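PDB 3UP9: lipoprotein from Actinomyces odontolyticus, which binds selenomethionine between its two lobes and probably serves as the membrane-attached L-methionine receptor of an uptake transporter. Local coordinates for residues 227-230 with 231-235; 24-27 with 28-32. One frame throughout, in Å; residues are numbered along the deposited sequence.

Interaction 1 of 2, residues 227-230 with 231-235; sequences EVKQ and YIEKT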
loop_
_atom_site.group_PDB
_atom_site.type_symbol
_atom_site.label_atom_id
_atom_site.label_comp_id
_atom_site.label_asym_id
_atom_site.label_seq_id
_atom_site.Cartn_x
_atom_site.Cartn_y
_atom_site.Cartn_z
ATOM N N GLU A 227 21.687 -2.087 -0.888
ATOM C CA GLU A 227 21.448 -2.950 0.299
ATOM C C GLU A 227 19.960 -3.180 0.582
ATOM O O GLU A 227 19.492 -4.330 0.740
ATOM C CB GLU A 227 22.163 -2.390 1.550
ATOM C CG GLU A 227 23.695 -2.453 1.474
ATOM C CD GLU A 227 24.344 -1.257 0.747
ATOM O OE1 GLU A 227 23.678 -0.378 0.165
ATOM O OE2 GLU A 227 25.589 -1.191 0.732
ATOM N N VAL A 228 19.188 -2.104 0.583
ATOM C CA VAL A 228 17.738 -2.259 0.717
ATOM C C VAL A 228 17.087 -3.022 -0.451
ATOM O O VAL A 228 16.185 -3.806 -0.216
ATOM C CB VAL A 228 17.034 -0.909 0.980
ATOM C CG1 VAL A 228 15.542 -1.015 0.696
ATOM C CG2 VAL A 228 17.352 -0.464 2.398
ATOM N N LYS A 229 17.546 -2.812 -1.694
ATOM C CA LYS A 229 16.991 -3.560 -2.837
ATOM C C LYS A 229 17.227 -5.080 -2.659
ATOM O O LYS A 229 16.301 -5.888 -2.864
ATOM C CB LYS A 229 17.612 -3.071 -4.143
ATOM C CG LYS A 229 17.133 -3.775 -5.371
ATOM C CD LYS A 229 17.469 -2.993 -6.643
ATOM C CE LYS A 229 16.940 -3.765 -7.837
ATOM N NZ LYS A 229 17.065 -3.016 -9.096
ATOM N N GLN A 230 18.445 -5.430 -2.250
ATOM C CA GLN A 230 18.844 -6.812 -2.039
ATOM C C GLN A 230 18.065 -7.401 -0.880
ATOM O O GLN A 230 17.562 -8.495 -0.990
ATOM C CB GLN A 230 20.377 -6.938 -1.832
ATOM C CG GLN A 230 21.084 -6.680 -3.143
ATOM C CD GLN A 230 22.593 -6.843 -3.108
ATOM O OE1 GLN A 230 23.266 -6.638 -2.094
ATOM N NE2 GLN A 230 23.129 -7.176 -4.257
ATOM N N TYR A 231 17.933 -6.679 0.215
ATOM C CA TYR A 231 17.030 -7.135 1.271
ATOM C C TYR A 231 15.606 -7.430 0.727
ATOM O O TYR A 231 15.044 -8.479 1.026
ATOM C CB TYR A 231 16.962 -6.139 2.445
ATOM C CG TYR A 231 15.930 -6.543 3.481
ATOM C CD1 TYR A 231 16.246 -7.484 4.484
ATOM C CD2 TYR A 231 14.621 -6.007 3.458
ATOM C CE1 TYR A 231 15.303 -7.887 5.420
ATOM C CE2 TYR A 231 13.662 -6.412 4.392
ATOM C CZ TYR A 231 14.034 -7.335 5.377
ATOM O OH TYR A 231 13.143 -7.768 6.253
ATOM N N ILE A 232 15.029 -6.536 -0.064
ATOM C CA ILE A 232 13.661 -6.756 -0.584
ATOM C C ILE A 232 13.632 -7.984 -1.477
ATOM O O ILE A 232 12.741 -8.807 -1.362
ATOM C CB ILE A 232 13.053 -5.542 -1.334
ATOM C CG1 ILE A 232 12.907 -4.354 -0.385
ATOM C CG2 ILE A 232 11.744 -5.888 -1.964
ATOM C CD1 ILE A 232 12.522 -3.060 -1.084
ATOM N N GLU A 233 14.625 -8.130 -2.339
ATOM C CA GLU A 233 14.633 -9.255 -3.288
ATOM C C GLU A 233 14.861 -10.588 -2.570
ATOM O O GLU A 233 14.347 -11.590 -2.990
ATOM C CB GLU A 233 15.701 -9.030 -4.351
ATOM C CG GLU A 233 15.381 -7.827 -5.208
ATOM C CD GLU A 233 16.419 -7.534 -6.278
ATOM O OE1 GLU A 233 17.642 -7.673 -6.055
ATOM O OE2 GLU A 233 15.988 -7.106 -7.356
ATOM N N LYS A 234 15.628 -10.580 -1.484
ATOM C CA LYS A 234 15.866 -11.788 -0.704
ATOM C C LYS A 234 14.630 -12.125 0.083
ATOM O O LYS A 234 14.239 -13.257 0.121
ATOM C CB LYS A 234 17.078 -11.653 0.236
ATOM C CG LYS A 234 18.453 -11.673 -0.453
ATOM C CD LYS A 234 19.622 -11.846 0.526
ATOM C CE LYS A 234 20.212 -10.539 1.085
ATOM N NZ LYS A 234 21.708 -10.679 1.140
ATOM N N THR A 235 13.990 -11.143 0.685
ATOM C CA THR A 235 12.893 -11.393 1.626
ATOM C C THR A 235 11.565 -11.793 0.928
ATOM O O THR A 235 10.850 -12.688 1.381
ATOM C CB THR A 235 12.757 -10.168 2.574
ATOM O OG1 THR A 235 14.063 -9.860 3.100
ATOM C CG2 THR A 235 11.769 -10.415 3.716
#
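Tyr-231 N closes onto Glu-227 O at 2.9 Å, the first of four i to i+4 alpha-helical bonds that run through helix 226-235. Its N-H points almost straight at the oxygen (172°). Ile-232 N reaches Val-228 O at 3.0 Å, Glu-233 N reaches Lys-229 O at 2.8 Å, and Lys-234 N likewise bonds to Gln-230 O. At the C-terminal end, Tyr-231 O takes two donors from Thr-235, the backbone N and the hydroxyl OG1 (2.7 Å), which come from opposite faces of the carbonyl plane. The rotation about chi1 that brings OG1 back to this oxygen also sets it above the centre of the Tyr-231 ring, 3.2 Å from its plane. CG of Tyr-231 lies trans to the backbone N (chi1 175°), which swings the ring off the helix to stack on Tyr-24 of helix 15-28.

Among the charged side chains, Lys-229 and Glu-233 lie one turn apart but form no salt bridge. The carboxylate rests beside the lysine's aliphatic chain, OE2 of Glu-233 lying 3.5 Å from CE of Lys-229. The ammonium NZ of Lys-229 stays 4.6 Å from OE2 of Glu-233 and gives its hydrogen bond to the backbone O of Phe-245.

The apolar side-chain contact is Val-228 with Ile-232, where CG1 of the valine meets CD1 of the isoleucine at 4.1 Å. Both are buried: Val-228 against Ile-21, Ile-232 against Val-241 and Pro-243. The helix is amphipathic: Glu-227, Gln-230, Glu-233 and Lys-234 are exposed, Val-228 and Ile-232 face the fold, and the carbonyls of 227-231 are bonded within the turns. The NZ bond to the last residue probably helps to fix the chain end, and the nearby Glu-233 carboxylate probably adds a through-space attraction.

Interaction 2 of 2, residues 24-27 with 28-32; sequences YIND and NLAAD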
loop_
_atom_site.group_PDB
_atom_site.type_symbol
_atom_site.label_atom_id
_atom_site.label_comp_id
_atom_site.label_asym_id
_atom_site.label_seq_id
_atom_site.Cartn_x
_atom_site.Cartn_y
_atom_site.Cartn_z
ATOM N N TYR A 24 15.508 -3.646 8.917
ATOM C CA TYR A 24 16.761 -3.955 8.253
ATOM C C TYR A 24 17.679 -2.718 8.254
ATOM O O TYR A 24 18.834 -2.780 8.672
ATOM C CB TYR A 24 16.550 -4.506 6.832
ATOM C CG TYR A 24 17.843 -4.565 6.089
ATOM C CD1 TYR A 24 18.750 -5.570 6.325
ATOM C CD2 TYR A 24 18.205 -3.557 5.248
ATOM C CE1 TYR A 24 19.960 -5.619 5.641
ATOM C CE2 TYR A 24 19.413 -3.558 4.604
ATOM C CZ TYR A 24 20.279 -4.592 4.779
ATOM O OH TYR A 24 21.491 -4.552 4.129
ATOM N N ILE A 25 17.133 -1.583 7.844
ATOM C CA ILE A 25 17.907 -0.338 7.803
ATOM C C ILE A 25 18.398 0.027 9.213
ATOM O O ILE A 25 19.552 0.304 9.449
ATOM C CB ILE A 25 17.102 0.846 7.216
ATOM C CG1 ILE A 25 16.859 0.633 5.728
ATOM C CG2 ILE A 25 17.803 2.171 7.491
ATOM C CD1 ILE A 25 15.853 1.578 5.073
ATOM N N ASN A 26 17.504 0.023 10.170
ATOM C CA ASN A 26 17.926 0.335 11.510
ATOM C C ASN A 26 19.066 -0.539 12.035
ATOM O O ASN A 26 19.987 -0.080 12.688
ATOM C CB ASN A 26 16.721 0.265 12.460
ATOM C CG ASN A 26 16.931 1.105 13.687
ATOM O OD1 ASN A 26 17.456 2.221 13.586
ATOM N ND2 ASN A 26 16.543 0.580 14.845
ATOM N N ASP A 27 18.982 -1.820 11.783
ATOM C CA ASP A 27 19.887 -2.745 12.424
ATOM C C ASP A 27 21.166 -2.844 11.624
ATOM O O ASP A 27 22.172 -3.279 12.160
ATOM C CB ASP A 27 19.274 -4.148 12.500
ATOM C CG ASP A 27 18.045 -4.246 13.442
ATOM O OD1 ASP A 27 17.758 -3.348 14.266
ATOM O OD2 ASP A 27 17.392 -5.305 13.363
ATOM N N ASN A 28 21.114 -2.513 10.327
ATOM C CA ASN A 28 22.282 -2.734 9.467
ATOM C C ASN A 28 22.987 -1.483 8.947
ATOM O O ASN A 28 24.227 -1.487 8.814
ATOM C CB ASN A 28 21.915 -3.694 8.336
ATOM C CG ASN A 28 21.673 -5.073 8.843
ATOM O OD1 ASN A 28 22.594 -5.816 9.051
ATOM N ND2 ASN A 28 20.455 -5.396 9.105
ATOM N N LEU A 29 22.211 -0.419 8.710
ATOM C CA LEU A 29 22.681 0.795 7.977
ATOM C C LEU A 29 22.604 2.142 8.750
ATOM O O LEU A 29 23.346 3.061 8.473
ATOM C CB LEU A 29 21.925 0.918 6.640
ATOM C CG LEU A 29 21.901 -0.289 5.666
ATOM C CD1 LEU A 29 21.062 0.036 4.406
ATOM C CD2 LEU A 29 23.347 -0.766 5.368
ATOM N N ALA A 30 21.711 2.279 9.719
ATOM C CA ALA A 30 21.445 3.596 10.294
ATOM C C ALA A 30 22.632 4.145 11.039
ATOM O O ALA A 30 22.942 5.317 10.865
ATOM C CB ALA A 30 20.196 3.607 11.171
ATOM N N ALA A 31 23.295 3.311 11.846
ATOM C CA ALA A 31 24.488 3.715 12.634
ATOM C C ALA A 31 25.616 4.340 11.782
ATOM O O ALA A 31 26.202 5.333 12.186
ATOM C CB ALA A 31 25.031 2.534 13.495
ATOM N N ASP A 32 25.940 3.749 10.636
ATOM C CA ASP A 32 26.945 4.344 9.730
ATOM C C ASP A 32 26.455 5.691 9.184
ATOM O O ASP A 32 27.298 6.557 8.917
ATOM C CB ASP A 32 27.224 3.495 8.488
ATOM C CG ASP A 32 27.516 2.057 8.790
ATOM O OD1 ASP A 32 28.226 1.778 9.791
ATOM O OD2 ASP A 32 27.029 1.212 7.982
HETATM O O HOH W 1 22.861 0.516 12.327
#
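Asn-28 grips Tyr-24 O twice at the C-terminal end of helix 15-28, the helix of a beta-alpha-beta crossover between parallel strands 7-13 and 35-41. Its backbone N comes nearly end-on to the carbonyl at 2.8 Å, whereas the amide ND2 takes a lone pair of Tyr-24 O in the carbonyl plane at 3.1 Å. With CG beside its own backbone N (chi1 -69°), the asparagine folds back to make that second bond. One residue on, Ile-25 O accepts from Leu-29 N and, from the opposite face of its plane, from Ala-30 N at 2.9 Å; this i to i+5 bond widens the last turn. A water joins Asn-26 O to Ala-31 N, carrying the polar link across the break into helix 30-33.

The folded asparagine also lies against the Tyr-24 ring: CB makes a CH-pi contact over one face, 4.2 Å from the centroid, and the amide plane is only 23° from that of the ring. CD1 of Leu-29 approaches CE2 of Tyr-24 at 4.0 Å. With the ring of Tyr-24 cut back to an alanine, the Asn-28 amide and the Leu-29 methyl would probably lose their aromatic neighbour, and Tyr-231 its stacking partner. CB of the buried Ala-30 sits 3.9 Å from OD1 of Asn-26, an oxygen that accepts from Leu-37 N.

From the N terminus, strand 7-13 leads into helix 15-28, and interaction 2 closes its final turn before the chain enters strand 35-41, parallel to 7-13, which completes the crossover. Nearly two hundred residues later, interaction 1 builds helix 226-235 just ahead of the C-terminal strand 242-243. The two are local and in series; neither nests in nor crosses the other. Their centres lie 14 Å apart, yet they touch side by side: Glu-227 CB is 3.4 Å from Tyr-24 OH, and Val-228 CG2 packs on Ile-25 CG1 at 3.5 Å. Leu-29 adds a further contact with Glu-227. Together they join the C-terminal helix to an early crossover helix on the same lobe.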